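Local coordinates for HmuY protein (PDB 6R2H) that probably binds heme as a hemophore-like protein of the HmuY family, serving heme acquisition in Prevotella intermedia, at residues A[146-158]-A[164-176]. Residues are numbered along the deposited sequence; the frame is centred on the assembly and turned at random.
Sequences GKPKTVMGNVFAV and NAALIKFKDNLDK
An antiparallel beta hairpin within the large all-antiparallel sheet of this HmuY-family protein joins Phe156 to Ile168 and Val158 to Ala166 as hydrogen-bonded pairs. Phe156 N gives its hydrogen to Ile168 O at 2.7 Å, nearly straight at 166°, and Ile168 N returns a bond to Phe156 O. Val158 and Ala166 repeat the exchange, and between the two rungs Ala157 faces Leu167 as a non-hydrogen-bonded pair. On the other flank of strand 155-160 runs strand 83-87, with Leu86 bonded to the backbone of Ala157.

The face bearing Phe156, Val158, Ala166 and Ile168 is apolar. CD1 of Ile168 meets Val158 CG2 at 3.7 Å, while Ile168 CG2, the other branch, lies over one face of the Phe170 ring, nearer its rim than its centre. Phe170 in turn points an edge at the face of Phe156 in an offset edge-to-face pair, ring centroids 5.5 Å apart and planes at 82°; Trp139 also meets the Phe170 ring.

Toward Met152 the two chains separate, and a water bridges them. It accepts from Phe170 N at 2.8 Å and donates to both Met152 O and Asn154 O, so one water links the backbones of all three residues. Farther along, Val151 wedges its two methyls against the opposite chain: CG1 rests on Phe170 CB, and CG2 lies 3.5 Å from Asn173 OD1, the two side chains running alongside in opposite directions.

Lys169 ties down the loop at Gly153 from the opposite face. With CG anti to the backbone N (chi1 172°), its chain runs out extended as far as CE and bends only at chi4; the ammonium also bonds Thr91 O. This final bend brings NZ into the carbonyl plane of Gly153, on a lone pair of O at 2.7 Å.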
ATOM      1  N   GLY A 146      13.139  -9.347  10.692  1.00 49.92           N
ATOM      2  CA  GLY A 146      14.444  -9.787  10.230  1.00 48.55           C
ATOM      3  C   GLY A 146      14.333 -10.940   9.239  1.00 50.31           C
ATOM      4  O   GLY A 146      15.308 -11.649   8.993  1.00 55.13           O
ATOM      5  N   LYS A 147      13.136 -11.118   8.672  1.00 46.20           N
ATOM      6  CA  LYS A 147      12.904 -12.232   7.769  1.00 43.56           C
ATOM      7  C   LYS A 147      12.111 -11.728   6.571  1.00 42.25           C
ATOM      8  O   LYS A 147      11.251 -10.861   6.728  1.00 43.19           O
ATOM      9  CB  LYS A 147      12.194 -13.380   8.502  1.00 44.06           C
ATOM     10  CG  LYS A 147      12.997 -14.062   9.612  1.00 44.36           C
ATOM     11  CD  LYS A 147      12.516 -15.450  10.022  1.00 44.16           C
ATOM     12  CE  LYS A 147      11.013 -15.552  10.172  1.00 41.49           C
ATOM     13  NZ  LYS A 147      10.576 -16.882  10.662  1.00 38.45           N
ATOM     14  N   PRO A 148      12.382 -12.238   5.345  1.00 40.95           N
ATOM     15  CA  PRO A 148      11.556 -11.909   4.180  1.00 39.14           C
ATOM     16  C   PRO A 148      10.088 -12.170   4.502  1.00 39.01           C
ATOM     17  O   PRO A 148       9.771 -13.133   5.192  1.00 44.50           O
ATOM     18  CB  PRO A 148      12.030 -12.863   3.075  1.00 37.30           C
ATOM     19  CG  PRO A 148      13.419 -13.313   3.511  1.00 39.14           C
ATOM     20  CD  PRO A 148      13.510 -13.127   5.016  1.00 39.21           C
ATOM     21  N   LYS A 149       9.206 -11.280   4.043  1.00 37.14           N
ATOM     22  CA  LYS A 149       7.777 -11.486   4.190  1.00 36.30           C
ATOM     23  C   LYS A 149       7.332 -12.454   3.101  1.00 37.30           C
ATOM     24  O   LYS A 149       8.104 -12.724   2.184  1.00 39.56           O
ATOM     25  CB  LYS A 149       7.045 -10.156   4.013  1.00 37.55           C
ATOM     26  CG  LYS A 149       7.485  -9.039   4.946  1.00 38.20           C
ATOM     27  CD  LYS A 149       6.661  -7.786   4.754  1.00 40.22           C
ATOM     28  CE  LYS A 149       6.934  -6.706   5.781  1.00 40.63           C
ATOM     29  NZ  LYS A 149       6.718  -7.208   7.156  1.00 45.26           N
ATOM     30  N   THR A 150       6.091 -12.961   3.202  1.00 37.75           N
ATOM     31  CA  THR A 150       5.506 -13.801   2.165  1.00 33.90           C
ATOM     32  C   THR A 150       4.253 -13.143   1.589  1.00 34.79           C
ATOM     33  O   THR A 150       3.402 -12.613   2.314  1.00 30.12           O
ATOM     34  CB  THR A 150       5.219 -15.223   2.659  1.00 35.14           C
ATOM     35  OG1 THR A 150       6.477 -15.745   3.084  1.00 36.28           O
ATOM     36  CG2 THR A 150       4.682 -16.142   1.579  1.00 35.88           C
ATOM     37  N   VAL A 151       4.155 -13.212   0.251  1.00 32.33           N
ATOM     38  CA  VAL A 151       2.989 -12.712  -0.451  1.00 31.35           C
ATOM     39  C   VAL A 151       1.865 -13.717  -0.216  1.00 32.09           C
ATOM     40  O   VAL A 151       2.085 -14.922  -0.349  1.00 33.18           O
ATOM     41  CB  VAL A 151       3.294 -12.500  -1.945  1.00 30.20           C
ATOM     42  CG1 VAL A 151       2.021 -12.193  -2.720  1.00 29.09           C
ATOM     43  CG2 VAL A 151       4.321 -11.387  -2.149  1.00 27.80           C
ATOM     44  N   MET A 152       0.692 -13.208   0.185  1.00 31.70           N
ATOM     45  CA  MET A 152      -0.487 -14.033   0.362  1.00 35.23           C
ATOM     46  C   MET A 152      -1.137 -14.281  -0.994  1.00 37.32           C
ATOM     47  O   MET A 152      -1.051 -13.447  -1.893  1.00 38.98           O
ATOM     48  CB  MET A 152      -1.499 -13.374   1.305  1.00 36.16           C
ATOM     49  CG  MET A 152      -1.009 -13.285   2.739  1.00 39.49           C
ATOM     50  SD  MET A 152      -0.685 -14.846   3.608  1.00 41.45           S
ATOM     51  CE  MET A 152       0.824 -15.451   2.850  1.00 40.79           C
ATOM     52  N   GLY A 153      -1.825 -15.422  -1.111  1.00 35.49           N
ATOM     53  CA  GLY A 153      -2.387 -15.812  -2.390  1.00 32.70           C
ATOM     54  C   GLY A 153      -3.838 -15.383  -2.573  1.00 32.16           C
ATOM     55  O   GLY A 153      -4.395 -15.581  -3.648  1.00 33.09           O
ATOM     56  N   ASN A 154      -4.439 -14.798  -1.531  1.00 30.70           N
ATOM     57  CA  ASN A 154      -5.872 -14.571  -1.510  1.00 31.21           C
ATOM     58  C   ASN A 154      -6.237 -13.458  -2.474  1.00 32.43           C
ATOM     59  O   ASN A 154      -5.495 -12.488  -2.602  1.00 37.71           O
ATOM     60  CB  ASN A 154      -6.352 -14.121  -0.133  1.00 32.46           C
ATOM     61  CG  ASN A 154      -5.935 -15.068   0.971  1.00 35.82           C
ATOM     62  OD1 ASN A 154      -4.778 -15.485   1.072  1.00 37.01           O
ATOM     63  ND2 ASN A 154      -6.897 -15.451   1.790  1.00 34.85           N
ATOM     64  N   VAL A 155      -7.397 -13.603  -3.121  1.00 31.92           N
ATOM     65  CA  VAL A 155      -7.937 -12.526  -3.930  1.00 31.84           C
ATOM     66  C   VAL A 155      -8.516 -11.481  -2.982  1.00 30.66           C
ATOM     67  O   VAL A 155      -9.276 -11.824  -2.085  1.00 29.11           O
ATOM     68  CB  VAL A 155      -8.985 -13.024  -4.950  1.00 32.73           C
ATOM     69  CG1 VAL A 155      -9.601 -11.866  -5.718  1.00 30.97           C
ATOM     70  CG2 VAL A 155      -8.400 -14.044  -5.921  1.00 33.76           C
ATOM     71  N   PHE A 156      -8.121 -10.220  -3.179  1.00 28.71           N
ATOM     72  CA  PHE A 156      -8.682  -9.103  -2.443  1.00 29.71           C
ATOM     73  C   PHE A 156      -9.801  -8.482  -3.275  1.00 30.55           C
ATOM     74  O   PHE A 156      -9.619  -8.223  -4.462  1.00 32.26           O
ATOM     75  CB  PHE A 156      -7.599  -8.058  -2.144  1.00 29.33           C
ATOM     76  CG  PHE A 156      -6.577  -8.503  -1.135  1.00 31.11           C
ATOM     77  CD1 PHE A 156      -5.531  -9.335  -1.501  1.00 31.37           C
ATOM     78  CD2 PHE A 156      -6.678  -8.100   0.189  1.00 31.41           C
ATOM     79  CE1 PHE A 156      -4.601  -9.751  -0.560  1.00 32.45           C
ATOM     80  CE2 PHE A 156      -5.755  -8.523   1.131  1.00 30.76           C
ATOM     81  CZ  PHE A 156      -4.716  -9.343   0.753  1.00 31.60           C
ATOM     82  N   ALA A 157     -10.946  -8.223  -2.634  1.00 30.94           N
ATOM     83  CA  ALA A 157     -12.064  -7.522  -3.245  1.00 29.49           C
ATOM     84  C   ALA A 157     -12.050  -6.066  -2.792  1.00 29.73           C
ATOM     85  O   ALA A 157     -11.860  -5.803  -1.609  1.00 32.39           O
ATOM     86  CB  ALA A 157     -13.352  -8.196  -2.843  1.00 29.37           C
ATOM     87  N   VAL A 158     -12.239  -5.135  -3.745  1.00 32.44           N
ATOM     88  CA  VAL A 158     -12.211  -3.694  -3.498  1.00 33.38           C
ATOM     89  C   VAL A 158     -13.435  -3.029  -4.142  1.00 34.53           C
ATOM     90  O   VAL A 158     -13.624  -3.147  -5.355  1.00 33.82           O
ATOM     91  CB  VAL A 158     -10.911  -3.036  -4.013  1.00 33.32           C
ATOM     92  CG1 VAL A 158     -10.625  -1.726  -3.301  1.00 32.03           C
ATOM     93  CG2 VAL A 158      -9.712  -3.955  -3.885  1.00 37.36           C
ATOM     94  N   ASN A 164     -16.941   1.715  -9.097  1.00 36.21           N
ATOM     95  CA  ASN A 164     -16.070   0.724  -9.707  1.00 37.29           C
ATOM     96  C   ASN A 164     -15.634  -0.268  -8.633  1.00 38.82           C
ATOM     97  O   ASN A 164     -15.822  -0.040  -7.434  1.00 41.65           O
ATOM     98  CB  ASN A 164     -14.828   1.344 -10.352  1.00 37.07           C
ATOM     99  CG  ASN A 164     -15.164   2.330 -11.444  1.00 37.28           C
ATOM    100  OD1 ASN A 164     -16.168   2.165 -12.141  1.00 38.50           O
ATOM    101  ND2 ASN A 164     -14.323   3.340 -11.599  1.00 36.19           N
ATOM    102  N   ALA A 165     -15.055  -1.381  -9.084  1.00 33.92           N
ATOM    103  CA  ALA A 165     -14.645  -2.430  -8.176  1.00 31.89           C
ATOM    104  C   ALA A 165     -13.471  -3.180  -8.799  1.00 30.54           C
ATOM    105  O   ALA A 165     -13.216  -3.044 -10.001  1.00 28.79           O
ATOM    106  CB  ALA A 165     -15.824  -3.335  -7.901  1.00 31.52           C
ATOM    107  N   ALA A 166     -12.754  -3.955  -7.971  1.00 28.93           N
ATOM    108  CA  ALA A 166     -11.663  -4.764  -8.494  1.00 29.67           C
ATOM    109  C   ALA A 166     -11.438  -6.031  -7.671  1.00 29.08           C
ATOM    110  O   ALA A 166     -11.740  -6.090  -6.479  1.00 29.97           O
ATOM    111  CB  ALA A 166     -10.407  -3.932  -8.570  1.00 30.34           C
ATOM    112  N   LEU A 167     -10.870  -7.037  -8.337  1.00 28.98           N
ATOM    113  CA  LEU A 167     -10.461  -8.278  -7.701  1.00 28.50           C
ATOM    114  C   LEU A 167      -8.978  -8.480  -7.998  1.00 30.18           C
ATOM    115  O   LEU A 167      -8.582  -8.577  -9.162  1.00 33.38           O
ATOM    116  CB  LEU A 167     -11.296  -9.420  -8.290  1.00 28.55           C
ATOM    117  CG  LEU A 167     -12.812  -9.341  -8.097  1.00 27.32           C
ATOM    118  CD1 LEU A 167     -13.491 -10.298  -9.061  1.00 28.04           C
ATOM    119  CD2 LEU A 167     -13.195  -9.678  -6.660  1.00 26.13           C
ATOM    120  N   ILE A 168      -8.162  -8.530  -6.940  1.00 28.65           N
ATOM    121  CA  ILE A 168      -6.715  -8.419  -7.066  1.00 30.20           C
ATOM    122  C   ILE A 168      -6.068  -9.638  -6.411  1.00 32.44           C
ATOM    123  O   ILE A 168      -6.400  -9.985  -5.277  1.00 32.19           O
ATOM    124  CB  ILE A 168      -6.210  -7.096  -6.427  1.00 29.25           C
ATOM    125  CG1 ILE A 168      -6.900  -5.858  -7.008  1.00 29.77           C
ATOM    126  CG2 ILE A 168      -4.692  -6.969  -6.455  1.00 25.70           C
ATOM    127  CD1 ILE A 168      -6.788  -4.634  -6.127  1.00 30.52           C
ATOM    128  N   LYS A 169      -5.110 -10.258  -7.108  1.00 32.48           N
ATOM    129  CA  LYS A 169      -4.295 -11.301  -6.511  1.00 33.95           C
ATOM    130  C   LYS A 169      -2.826 -10.911  -6.662  1.00 34.19           C
ATOM    131  O   LYS A 169      -2.359 -10.707  -7.780  1.00 35.57           O
ATOM    132  CB  LYS A 169      -4.620 -12.646  -7.169  1.00 35.23           C
ATOM    133  CG  LYS A 169      -3.723 -13.821  -6.800  1.00 35.42           C
ATOM    134  CD  LYS A 169      -4.052 -15.052  -7.613  1.00 34.90           C
ATOM    135  CE  LYS A 169      -3.163 -16.238  -7.305  1.00 35.29           C
ATOM    136  NZ  LYS A 169      -3.315 -16.642  -5.889  1.00 36.81           N
ATOM    137  N   PHE A 170      -2.120 -10.802  -5.529  1.00 33.48           N
ATOM    138  CA  PHE A 170      -0.731 -10.364  -5.499  1.00 31.55           C
ATOM    139  C   PHE A 170       0.203 -11.496  -5.922  1.00 33.08           C
ATOM    140  O   PHE A 170      -0.024 -12.656  -5.594  1.00 32.14           O
ATOM    141  CB  PHE A 170      -0.410  -9.736  -4.142  1.00 28.49           C
ATOM    142  CG  PHE A 170      -1.111  -8.419  -3.928  1.00 27.69           C
ATOM    143  CD1 PHE A 170      -0.534  -7.225  -4.349  1.00 26.13           C
ATOM    144  CD2 PHE A 170      -2.376  -8.371  -3.348  1.00 28.29           C
ATOM    145  CE1 PHE A 170      -1.187  -6.012  -4.168  1.00 25.42           C
ATOM    146  CE2 PHE A 170      -3.037  -7.159  -3.170  1.00 27.04           C
ATOM    147  CZ  PHE A 170      -2.441  -5.982  -3.588  1.00 26.64           C
ATOM    148  N   LYS A 171       1.254 -11.139  -6.664  1.00 37.42           N
ATOM    149  CA  LYS A 171       2.248 -12.093  -7.144  1.00 40.35           C
ATOM    150  C   LYS A 171       3.571 -11.972  -6.379  1.00 38.25           C
ATOM    151  O   LYS A 171       4.018 -12.958  -5.819  1.00 38.24           O
ATOM    152  CB  LYS A 171       2.459 -11.993  -8.660  1.00 43.26           C
ATOM    153  CG  LYS A 171       1.210 -12.058  -9.532  1.00 52.51           C
ATOM    154  CD  LYS A 171       0.736 -13.468  -9.872  1.00 59.88           C
ATOM    155  CE  LYS A 171      -0.078 -14.123  -8.769  1.00 66.72           C
ATOM    156  NZ  LYS A 171       0.057 -15.603  -8.745  1.00 71.49           N
ATOM    157  N   ASP A 172       4.204 -10.791  -6.348  1.00 39.19           N
ATOM    158  CA  ASP A 172       5.572 -10.678  -5.839  1.00 40.14           C
ATOM    159  C   ASP A 172       5.749  -9.390  -5.035  1.00 39.09           C
ATOM    160  O   ASP A 172       5.108  -8.383  -5.356  1.00 36.77           O
ATOM    161  CB  ASP A 172       6.619 -10.637  -6.960  1.00 48.30           C
ATOM    162  CG  ASP A 172       6.511 -11.723  -8.011  1.00 59.87           C
ATOM    163  OD1 ASP A 172       6.982 -12.844  -7.737  1.00 63.58           O
ATOM    164  OD2 ASP A 172       5.989 -11.416  -9.109  1.00 67.43           O
ATOM    165  N   ASN A 173       6.649  -9.420  -4.027  1.00 34.87           N
ATOM    166  CA  ASN A 173       7.011  -8.227  -3.269  1.00 32.86           C
ATOM    167  C   ASN A 173       8.502  -7.927  -3.413  1.00 34.41           C
ATOM    168  O   ASN A 173       9.014  -6.981  -2.806  1.00 32.47           O
ATOM    169  CB  ASN A 173       6.584  -8.300  -1.800  1.00 32.44           C
ATOM    170  CG  ASN A 173       7.315  -9.373  -1.011  1.00 37.30           C
ATOM    171  OD1 ASN A 173       7.595 -10.452  -1.531  1.00 36.59           O
ATOM    172  ND2 ASN A 173       7.656  -9.085   0.241  1.00 36.55           N
ATOM    173  N   LEU A 174       9.189  -8.745  -4.222  1.00 35.35           N
ATOM    174  CA  LEU A 174      10.614  -8.615  -4.480  1.00 35.65           C
ATOM    175  C   LEU A 174      10.867  -8.810  -5.975  1.00 38.31           C
ATOM    176  O   LEU A 174      10.024  -9.373  -6.692  1.00 42.08           O
ATOM    177  CB  LEU A 174      11.367  -9.679  -3.672  1.00 33.16           C
ATOM    178  CG  LEU A 174      11.349  -9.474  -2.160  1.00 33.31           C
ATOM    179  CD1 LEU A 174      11.556 -10.780  -1.412  1.00 34.52           C
ATOM    180  CD2 LEU A 174      12.378  -8.442  -1.749  1.00 31.21           C
ATOM    181  N   ASP A 175      12.043  -8.341  -6.416  1.00 33.75           N
ATOM    182  CA  ASP A 175      12.539  -8.520  -7.769  1.00 32.92           C
ATOM    183  C   ASP A 175      13.094  -9.934  -7.901  1.00 34.39           C
ATOM    184  O   ASP A 175      13.012 -10.717  -6.957  1.00 36.65           O
ATOM    185  CB  ASP A 175      13.653  -7.509  -8.043  1.00 32.83           C
ATOM    186  CG  ASP A 175      14.947  -7.810  -7.296  1.00 32.07           C
ATOM    187  OD1 ASP A 175      14.911  -7.937  -6.056  1.00 31.31           O
ATOM    188  OD2 ASP A 175      15.978  -7.941  -7.968  1.00 31.40           O
ATOM    189  N   LYS A 176      13.699 -10.241  -9.052  1.00 34.89           N
ATOM    190  CA  LYS A 176      14.257 -11.564  -9.296  1.00 36.52           C
ATOM    191  C   LYS A 176      15.406 -11.897  -8.334  1.00 35.50           C
ATOM    192  O   LYS A 176      15.546 -13.045  -7.926  1.00 32.71           O
ATOM    193  CB  LYS A 176      14.675 -11.702 -10.764  1.00 38.38           C
ATOM    194  CG  LYS A 176      15.838 -10.823 -11.204  1.00 40.02           C
ATOM    195  CD  LYS A 176      16.170 -10.992 -12.666  1.00 42.78           C
ATOM    196  CE  LYS A 176      17.226 -10.019 -13.142  1.00 44.51           C
ATOM    197  NZ  LYS A 176      17.511 -10.213 -14.583  1.00 46.18           N
TER
HETATM  198  O   HOH W   1      -3.110 -11.415  -2.940  1.00 37.57           O